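Local coordinates for ribosome-inactivating protein (PDB 2G5X) that belongs to the plant ribosome-inactivating protein family and is known as lychnin, from Lychnis chalcedonica, at residues 114-118 against 119-123; 90-93 against 94-98. All coordinates share one frame; numbering follows the deposited sequence.

Interaction 1. Residues 114-118 against 119-123; sequences PCAST and YTDLQ
Asp121, in the first turn of helix 119-126, reaches back to the loop before it and takes the backbone N-H of Ala116. The bond from Ala116 N to Asp121 OD2 measures 2.8 Å with an N-H...O angle of 164°, and it uses the anti lone pair of OD2, the one turned away from OD1. CG lies anti to the backbone N of Asp121 (chi1 -164°), which swings the carboxylate out towards the loop. The methyl of Ala116 lies against the same group, its CB 3.4 Å from Asp121 OD2.

Thr118 is the N-cap residue. Its O accepts from Leu122 N at 2.9 Å, the first i to i+4 bond of the helix, while its hydroxyl meets that of Thr120 in a hydrogen bond of 3.1 Å between the two OG1 atoms. Thr118 OG1 also lies 3.2 Å from Asp121 N, at the start of the helix. Leu122 packs against the loop: its CD2 sits 3.3 Å from Ala116 O and 4.0 Å from Cys115 SG. Ala116 O is buried here, and no polar partner for it appears in the model.

One turn along, Gln123 folds its amide back onto Tyr119 O. Gln123 NE2 bonds to Tyr119 O at 2.9 Å from above the carbonyl plane, on the face opposite the one from which Gln123 N approaches, so two donors grip one acceptor. Farther out, Asp121 OD1 forms a salt bridge with Lys125, giving the carboxylate a second anchor, and the Tyr119 hydroxyl is hydrogen-bonded to Glu170. Cys115, Tyr119 and Leu122 lean on helix 154-173 through Val157, Leu162 and Ile165, so this loop-to-helix junction is seated against that long helix, with Cys115 also backbone-bonded to Ser89 beyond strand 83-87.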
loop_
_atom_site.group_PDB
_atom_site.type_symbol
_atom_site.label_atom_id
_atom_site.label_comp_id
_atom_site.label_asym_id
_atom_site.label_seq_id
_atom_site.Cartn_x
_atom_site.Cartn_y
_atom_site.Cartn_z
ATOM N N PRO A 114 -6.657 16.553 0.362
ATOM C CA PRO A 114 -5.917 17.593 1.084
ATOM C C PRO A 114 -4.445 17.295 1.377
ATOM O O PRO A 114 -3.873 17.861 2.309
ATOM C CB PRO A 114 -6.742 17.776 2.358
ATOM C CG PRO A 114 -7.263 16.398 2.612
ATOM C CD PRO A 114 -7.693 15.953 1.223
ATOM N N CYS A 115 -3.833 16.407 0.597
ATOM C CA CYS A 115 -2.419 16.090 0.780
ATOM C C CYS A 115 -1.831 15.395 -0.448
ATOM O O CYS A 115 -2.569 14.948 -1.329
ATOM C CB CYS A 115 -2.210 15.223 2.031
ATOM S SG CYS A 115 -2.688 13.486 1.887
ATOM N N ALA A 116 -0.501 15.326 -0.506
ATOM C CA ALA A 116 0.199 14.689 -1.622
ATOM C C ALA A 116 0.550 13.230 -1.323
ATOM O O ALA A 116 0.421 12.770 -0.188
ATOM C CB ALA A 116 1.461 15.473 -1.962
ATOM N N SER A 117 1.016 12.521 -2.350
ATOM C CA SER A 117 1.364 11.102 -2.249
ATOM C C SER A 117 2.757 10.760 -1.723
ATOM O O SER A 117 3.038 9.601 -1.414
ATOM C CB SER A 117 1.221 10.457 -3.625
ATOM O OG SER A 117 2.250 10.924 -4.485
ATOM N N THR A 118 3.632 11.753 -1.643
ATOM C CA THR A 118 5.004 11.527 -1.192
ATOM C C THR A 118 5.139 11.209 0.289
ATOM O O THR A 118 4.309 11.613 1.108
ATOM C CB THR A 118 5.877 12.754 -1.469
ATOM O OG1 THR A 118 5.275 13.904 -0.862
ATOM C CG2 THR A 118 6.020 12.988 -2.972
ATOM N N TYR A 119 6.198 10.481 0.633
ATOM C CA TYR A 119 6.443 10.150 2.030
ATOM C C TYR A 119 6.660 11.445 2.800
ATOM O O TYR A 119 6.206 11.587 3.934
ATOM C CB TYR A 119 7.674 9.247 2.173
ATOM C CG TYR A 119 7.352 7.769 2.246
ATOM C CD1 TYR A 119 6.412 7.284 3.158
ATOM C CD2 TYR A 119 8.000 6.852 1.418
ATOM C CE1 TYR A 119 6.125 5.923 3.246
ATOM C CE2 TYR A 119 7.719 5.490 1.496
ATOM C CZ TYR A 119 6.781 5.033 2.411
ATOM O OH TYR A 119 6.498 3.686 2.487
ATOM N N THR A 120 7.348 12.399 2.179
ATOM C CA THR A 120 7.609 13.674 2.836
ATOM C C THR A 120 6.332 14.426 3.217
ATOM O O THR A 120 6.175 14.835 4.372
ATOM C CB THR A 120 8.486 14.594 1.958
ATOM O OG1 THR A 120 7.890 14.738 0.665
ATOM C CG2 THR A 120 9.882 14.014 1.813
ATOM N N ASP A 121 5.414 14.601 2.269
ATOM C CA ASP A 121 4.185 15.329 2.580
ATOM C C ASP A 121 3.242 14.530 3.476
ATOM O O ASP A 121 2.567 15.104 4.332
ATOM C CB ASP A 121 3.443 15.750 1.305
ATOM C CG ASP A 121 2.398 16.826 1.572
ATOM O OD1 ASP A 121 2.756 17.864 2.168
ATOM O OD2 ASP A 121 1.224 16.646 1.192
ATOM N N LEU A 122 3.189 13.214 3.279
ATOM C CA LEU A 122 2.322 12.380 4.103
ATOM C C LEU A 122 2.693 12.511 5.578
ATOM O O LEU A 122 1.819 12.649 6.433
ATOM C CB LEU A 122 2.407 10.912 3.672
ATOM C CG LEU A 122 1.703 10.557 2.358
ATOM C CD1 LEU A 122 1.988 9.102 2.007
ATOM C CD2 LEU A 122 0.195 10.785 2.493
ATOM N N GLN A 123 3.990 12.476 5.873
ATOM C CA GLN A 123 4.446 12.601 7.254
ATOM C C GLN A 123 4.193 14.013 7.790
ATOM O O GLN A 123 3.857 14.181 8.964
ATOM C CB GLN A 123 5.934 12.240 7.360
ATOM C CG GLN A 123 6.234 10.784 7.004
ATOM C CD GLN A 123 7.721 10.471 6.932
ATOM O OE1 GLN A 123 8.326 10.005 7.900
ATOM N NE2 GLN A 123 8.319 10.734 5.776
#

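Interaction 2. Residues 90-93 against 94-98; sequences DEYR and ALSGK
Ser96 sets its CB over the ring of Tyr92, four residues earlier in the chain. Ser96 CB lies 3.7 Å from the centroid of the Tyr92 ring and only 12° off the ring normal, a CH-pi contact over the centre of the face. Tyr92 has CG anti to its own N (chi1 -174°), beside the carbonyl carbon, and this lays one face of the ring against Ser96.

The backbone holds the same pair together. Ser96 N donates to Tyr92 O at 2.8 Å, and Ser96 OG adds a weak bond of 2.9 Å to Tyr92 O. With chi1 at 63° the hydroxyl stands between the backbone N and carbonyl carbon of Ser96, and from there it reaches back to the preceding turn.

Glu91 and Leu95 lie side by side and point the same way. Leu95 N donates to Glu91 O at 3.0 Å, while Leu95 CD1 rests 3.6 Å from Glu91 OE1. The glutamate chain bends at chi2, and OE1 is taken by a salt bridge to Arg64. Both side chains touch Val71 of strand 69-76, while Tyr92 and Ser96 touch Leu109 of strand 108-109, so the turn packs on the sheet.

Two waters bridge i to i+4 backbone pairs: one accepts from Ala94 N and donates to Asp90 O, the other accepts from Gly97 N and donates to Arg93 O. Chemically, the salt bridge to Arg64 would probably offset the charge that Glu91 brings beside Leu95, while Tyr92 O takes a firm bond from Ser96 N and a weak one from Ser96 OG, so backbone and side chain of Ser96 meet at the same oxygen.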
loop_
_atom_site.group_PDB
_atom_site.type_symbol
_atom_site.label_atom_id
_atom_site.label_comp_id
_atom_site.label_asym_id
_atom_site.label_seq_id
_atom_site.Cartn_x
_atom_site.Cartn_y
_atom_site.Cartn_z
ATOM N N ASP A 90 -0.927 15.653 -5.828
ATOM C CA ASP A 90 0.128 15.623 -6.839
ATOM C C ASP A 90 -0.096 14.591 -7.940
ATOM O O ASP A 90 0.714 14.467 -8.855
ATOM C CB ASP A 90 1.496 15.408 -6.170
ATOM C CG ASP A 90 1.581 14.103 -5.397
ATOM O OD1 ASP A 90 0.533 13.599 -4.947
ATOM O OD2 ASP A 90 2.708 13.593 -5.222
ATOM N N GLU A 91 -1.203 13.858 -7.850
ATOM C CA GLU A 91 -1.548 12.856 -8.853
ATOM C C GLU A 91 -2.856 13.246 -9.549
ATOM O O GLU A 91 -3.189 12.705 -10.605
ATOM C CB GLU A 91 -1.725 11.480 -8.200
ATOM C CG GLU A 91 -0.440 10.802 -7.724
ATOM C CD GLU A 91 0.414 10.259 -8.862
ATOM O OE1 GLU A 91 -0.061 10.228 -10.017
ATOM O OE2 GLU A 91 1.566 9.850 -8.593
ATOM N N TYR A 92 -3.580 14.195 -8.959
ATOM C CA TYR A 92 -4.873 14.641 -9.490
ATOM C C TYR A 92 -4.867 15.149 -10.934
ATOM O O TYR A 92 -5.692 14.725 -11.743
ATOM C CB TYR A 92 -5.472 15.723 -8.579
ATOM C CG TYR A 92 -6.871 16.160 -8.966
ATOM C CD1 TYR A 92 -7.989 15.426 -8.570
ATOM C CD2 TYR A 92 -7.074 17.303 -9.739
ATOM C CE1 TYR A 92 -9.283 15.827 -8.935
ATOM C CE2 TYR A 92 -8.354 17.708 -10.112
ATOM C CZ TYR A 92 -9.453 16.968 -9.708
ATOM O OH TYR A 92 -10.718 17.370 -10.083
ATOM N N ARG A 93 -3.956 16.056 -11.265
ATOM C CA ARG A 93 -3.920 16.582 -12.627
ATOM C C ARG A 93 -3.692 15.503 -13.683
ATOM O O ARG A 93 -4.297 15.542 -14.755
ATOM C CB ARG A 93 -2.846 17.668 -12.766
ATOM C CG ARG A 93 -3.107 18.924 -11.945
ATOM C CD ARG A 93 -4.482 19.535 -12.236
ATOM N NE ARG A 93 -4.626 20.841 -11.599
ATOM C CZ ARG A 93 -4.259 21.993 -12.154
ATOM N NH1 ARG A 93 -3.730 22.010 -13.371
ATOM N NH2 ARG A 93 -4.395 23.127 -11.478
ATOM N N ALA A 94 -2.839 14.530 -13.381
ATOM C CA ALA A 94 -2.544 13.476 -14.343
ATOM C C ALA A 94 -3.582 12.363 -14.437
ATOM O O ALA A 94 -3.784 11.796 -15.513
ATOM C CB ALA A 94 -1.174 12.873 -14.040
ATOM N N LEU A 95 -4.255 12.065 -13.330
ATOM C CA LEU A 95 -5.213 10.966 -13.311
ATOM C C LEU A 95 -6.710 11.292 -13.243
ATOM O O LEU A 95 -7.531 10.445 -13.595
ATOM C CB LEU A 95 -4.864 10.022 -12.151
ATOM C CG LEU A 95 -3.387 9.624 -11.989
ATOM C CD1 LEU A 95 -3.238 8.713 -10.780
ATOM C CD2 LEU A 95 -2.889 8.918 -13.244
ATOM N N SER A 96 -7.071 12.494 -12.803
ATOM C CA SER A 96 -8.484 12.851 -12.670
ATOM C C SER A 96 -9.313 12.594 -13.923
ATOM O O SER A 96 -10.432 12.083 -13.840
ATOM C CB SER A 96 -8.636 14.320 -12.255
ATOM O OG SER A 96 -8.118 15.192 -13.240
ATOM N N GLY A 97 -8.763 12.942 -15.080
ATOM C CA GLY A 97 -9.482 12.744 -16.327
ATOM C C GLY A 97 -9.806 11.293 -16.636
ATOM O O GLY A 97 -10.815 11.001 -17.277
ATOM N N LYS A 98 -8.953 10.382 -16.181
ATOM C CA LYS A 98 -9.153 8.957 -16.423
ATOM C C LYS A 98 -9.561 8.210 -15.154
ATOM O O LYS A 98 -9.269 7.024 -15.005
ATOM C CB LYS A 98 -7.867 8.345 -16.996
ATOM C CG LYS A 98 -6.627 8.602 -16.151
ATOM C CD LYS A 98 -5.370 8.001 -16.775
ATOM C CE LYS A 98 -5.384 6.479 -16.728
ATOM N NZ LYS A 98 -4.123 5.889 -17.267
HETATM O O HOH W 1 -0.439 14.843 -11.698
HETATM O O HOH W 2 -6.429 14.376 -16.076
#

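Along the chain, strand 83-87 leads first into interaction 2, where 90-93 and 94-98 contain the short helix 92-95. The chain then passes through helix 99-102 and strand 108-109 before interaction 1, where 114-118 turns into helix 119-126. Each contact closes only a local turn, and the two lie in series, neither nesting nor crossing. They nevertheless meet in space: Asp90 OD2 is 2.8 Å from Ser117 OG, a probable hydrogen bond, and Asp90 also packs on Ala116 and Thr118. The start of 90-98 is thereby joined to 114-123, linking the sheet side of the fold, through strand 69-76, with helix 154-173.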